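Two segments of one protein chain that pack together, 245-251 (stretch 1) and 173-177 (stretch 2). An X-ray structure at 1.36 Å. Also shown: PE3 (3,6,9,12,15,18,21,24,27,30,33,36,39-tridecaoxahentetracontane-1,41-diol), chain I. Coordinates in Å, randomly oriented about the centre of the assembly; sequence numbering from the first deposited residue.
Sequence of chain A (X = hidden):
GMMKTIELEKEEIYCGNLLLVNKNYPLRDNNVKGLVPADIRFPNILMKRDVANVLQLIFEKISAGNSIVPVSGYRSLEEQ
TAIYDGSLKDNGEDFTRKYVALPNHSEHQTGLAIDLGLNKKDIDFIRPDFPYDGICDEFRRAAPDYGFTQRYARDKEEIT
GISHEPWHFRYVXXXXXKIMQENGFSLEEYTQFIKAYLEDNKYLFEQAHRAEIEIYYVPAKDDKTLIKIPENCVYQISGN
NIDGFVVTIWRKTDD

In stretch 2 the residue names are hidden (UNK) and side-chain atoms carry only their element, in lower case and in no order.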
# COMPACT_ATOMS: atom_id res chain seq x y z
N PHE A 245 -4.11 6.72 -14.07
CA PHE A 245 -5.07 6.52 -13.01
C PHE A 245 -5.65 5.11 -13.06
O PHE A 245 -5.79 4.52 -14.14
CB PHE A 245 -6.21 7.54 -13.13
CG PHE A 245 -5.74 8.98 -13.08
CD1 PHE A 245 -5.47 9.59 -11.86
CD2 PHE A 245 -5.56 9.70 -14.25
CE1 PHE A 245 -5.04 10.91 -11.82
CE2 PHE A 245 -5.13 11.02 -14.21
CZ PHE A 245 -4.87 11.63 -12.99
N VAL A 246 -5.99 4.59 -11.89
CA VAL A 246 -6.73 3.35 -11.78
C VAL A 246 -8.10 3.66 -11.18
O VAL A 246 -8.20 4.28 -10.11
CB VAL A 246 -5.99 2.33 -10.91
CG1 VAL A 246 -6.82 1.06 -10.74
CG2 VAL A 246 -4.65 2.00 -11.54
N VAL A 247 -9.14 3.22 -11.87
CA VAL A 247 -10.52 3.49 -11.47
C VAL A 247 -11.17 2.19 -11.00
O VAL A 247 -11.10 1.17 -11.70
CB VAL A 247 -11.33 4.07 -12.66
CG1 VAL A 247 -12.76 4.36 -12.24
CG2 VAL A 247 -10.64 5.32 -13.19
N THR A 248 -11.81 2.24 -9.83
CA THR A 248 -12.48 1.09 -9.25
C THR A 248 -13.96 1.42 -9.11
O THR A 248 -14.33 2.38 -8.43
CB THR A 248 -11.88 0.72 -7.87
OG1 THR A 248 -10.47 0.49 -8.01
CG2 THR A 248 -12.53 -0.53 -7.31
N ILE A 249 -14.81 0.62 -9.76
CA ILE A 249 -16.25 0.87 -9.76
C ILE A 249 -16.97 -0.29 -9.09
O ILE A 249 -16.78 -1.44 -9.48
CB ILE A 249 -16.79 0.98 -11.21
CG1 ILE A 249 -16.02 2.03 -12.01
CG2 ILE A 249 -18.29 1.25 -11.20
CD1 ILE A 249 -16.13 3.41 -11.45
N TRP A 250 -17.78 0.01 -8.09
CA TRP A 250 -18.54 -1.00 -7.39
C TRP A 250 -19.96 -1.02 -7.97
O TRP A 250 -20.68 -0.02 -7.93
CB TRP A 250 -18.53 -0.73 -5.87
CG TRP A 250 -17.12 -0.62 -5.30
CD1 TRP A 250 -16.16 0.30 -5.64
CD2 TRP A 250 -16.53 -1.47 -4.31
NE1 TRP A 250 -15.01 0.07 -4.91
CE2 TRP A 250 -15.21 -1.01 -4.09
CE3 TRP A 250 -16.99 -2.57 -3.58
CZ2 TRP A 250 -14.35 -1.62 -3.17
CZ3 TRP A 250 -16.13 -3.17 -2.67
CH2 TRP A 250 -14.83 -2.69 -2.47
N ARG A 251 -20.32 -2.15 -8.56
CA ARG A 251 -21.58 -2.28 -9.29
C ARG A 251 -22.77 -2.50 -8.38
O ARG A 251 -22.61 -2.79 -7.19
CB ARG A 251 -21.48 -3.42 -10.31
CG ARG A 251 -20.55 -3.11 -11.48
CD ARG A 251 -21.01 -1.86 -12.21
NE ARG A 251 -20.30 -1.67 -13.47
CZ ARG A 251 -20.66 -0.77 -14.38
NH1 ARG A 251 -21.71 0.00 -14.17
NH2 ARG A 251 -19.96 -0.64 -15.51
N UNK A 173 -5.87 -1.28 -0.83
CA UNK A 173 -7.32 -1.33 -0.91
C UNK A 173 -7.84 -2.60 -1.54
O UNK A 173 -7.18 -3.22 -2.38
N UNK A 174 -9.04 -3.00 -1.12
CA UNK A 174 -9.74 -4.11 -1.73
C UNK A 174 -10.43 -3.59 -2.99
O UNK A 174 -10.94 -2.47 -3.00
c UNK A 174 -10.78 -4.62 -0.73
c UNK A 174 -12.82 -8.23 -1.83
c UNK A 174 -11.59 -8.30 -1.21
o UNK A 174 -13.47 -9.39 -2.18
c UNK A 174 -11.49 -5.89 -1.13
c UNK A 174 -12.73 -5.84 -1.75
c UNK A 174 -13.40 -7.01 -2.11
c UNK A 174 -10.94 -7.14 -0.85
N UNK A 175 -10.49 -4.40 -4.07
CA UNK A 175 -10.05 -5.80 -4.21
C UNK A 175 -8.64 -5.93 -4.77
O UNK A 175 -8.20 -7.06 -5.04
c UNK A 175 -11.06 -6.36 -5.21
c UNK A 175 -11.24 -3.95 -5.26
c UNK A 175 -11.30 -5.19 -6.14
N UNK A 176 -7.94 -4.82 -4.96
CA UNK A 176 -6.60 -4.87 -5.53
C UNK A 176 -5.69 -5.84 -4.79
O UNK A 176 -4.97 -6.60 -5.42
n UNK A 176 -7.15 -2.38 -7.52
n UNK A 176 -8.45 -0.95 -6.58
c UNK A 176 -5.99 -3.47 -5.57
c UNK A 176 -7.75 -1.57 -5.58
c UNK A 176 -8.06 -1.45 -7.74
c UNK A 176 -6.92 -2.47 -6.16
N UNK A 177 -5.74 -5.81 -3.46
CA UNK A 177 -4.90 -6.70 -2.66
C UNK A 177 -5.20 -8.17 -2.92
O UNK A 177 -4.30 -9.02 -2.89
o UNK A 177 -6.39 -6.43 -0.79
c UNK A 177 -5.04 -6.37 -1.18
O43 PE3 I . -17.79 0.67 -0.43
C42 PE3 I . -16.39 0.36 -0.56
C41 PE3 I . -15.54 1.62 -0.32
O40 PE3 I . -15.86 2.65 -1.28
C39 PE3 I . -15.03 3.81 -1.03
C38 PE3 I . -15.30 4.97 -2.00
O37 PE3 I . -16.66 5.42 -1.92

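Position 173 has backbone atoms and nothing else, so it carries no side chain, which identifies glycine. The backbone agrees: at phi 92° and psi 151°, a CB would be jammed against the carbonyl O of the residue before. Stretch 1 gives no reason for the absence, since nothing in it lies within 5.5 Å of where an ideal CB would sit. Position 173 is G173.

Position 174 has eight side-chain atoms, seven carbons and one oxygen. One carbon leads to a six-membered carbon ring, and the oxygen hangs from the ring atom farthest from the backbone. The position meets W250 in two ways: its backbone O lies 3.5 Å from W250 CZ2, and a ring carbon touches W250 CH2. A phenol of this kind is tyrosine, with chi1 at -173° (t). The ring carbon in question is Y174 CD2, 3.9 Å from W250 CH2. The indole atom approaches near the plane of the tyrosine ring, at its edge, so the two aromatic groups touch without CH2 lying over the phenol face.

Position 175 shows three side-chain carbons, one of them bonded to the residue's own N, so that the chain closes into a five-membered ring with the backbone. That N-bound carbon touches both T248 CG2 and W250 CZ2. Only proline closes such a ring. The peptide bond before it is cis, and the ring pucker is C-gamma endo. P175 occupies the N-cap position, right before the helix that begins at the next residue. P175 CD lies 4.2 Å from T248 CG2 and 4.4 Å from W250 CZ2, so this one ring carbon touches two residues of the strand.

Position 176 has six side-chain atoms: a carbon leading to a five-membered ring of three carbons and two nitrogens. One ring nitrogen approaches T248 OG1, and a ring carbon lies near V246 CG1. This is the imidazole of histidine. The CA-to-CB bond points sideways to stretch 1; with chi1 at -49° (m), the ring end comes nearer to it. H176 NE2 is 2.9 Å from T248 OG1, a hydrogen bond in which either atom could be the donor. The hydroxyl sits near the ring plane at its edge, where the nitrogen lone pair or N-H is directed. H176 CE1 also lies 4.1 Å from V246 CG1, while ND1 is hydrogen-bonded elsewhere in the structure.

Position 177 has one side-chain carbon and one oxygen, and does not touch stretch 1. So short a hydroxyl could belong only to serine. S177 adopts chi1 56° (p). S177 N donates to G173 O at 3.2 Å, holding together the two ends of the stretch.

The contact is small, burying 209 Å² in all, and joins a strand to the turn leading into a helix. V246 and T248 direct their CA-to-CB bonds toward stretch 2, whereas V247 between them points away, the alternation expected of a strand. The single hydrogen bond, T248 to H176, supplies the polar link. Along the strand, W250 extends its indole to Y174 and P175, adding apolar contacts, and over one face of that indole lies PE3, whose C42 is 3.9 Å from W250 CZ2.

Stretch 2 (173-177) GYPHS
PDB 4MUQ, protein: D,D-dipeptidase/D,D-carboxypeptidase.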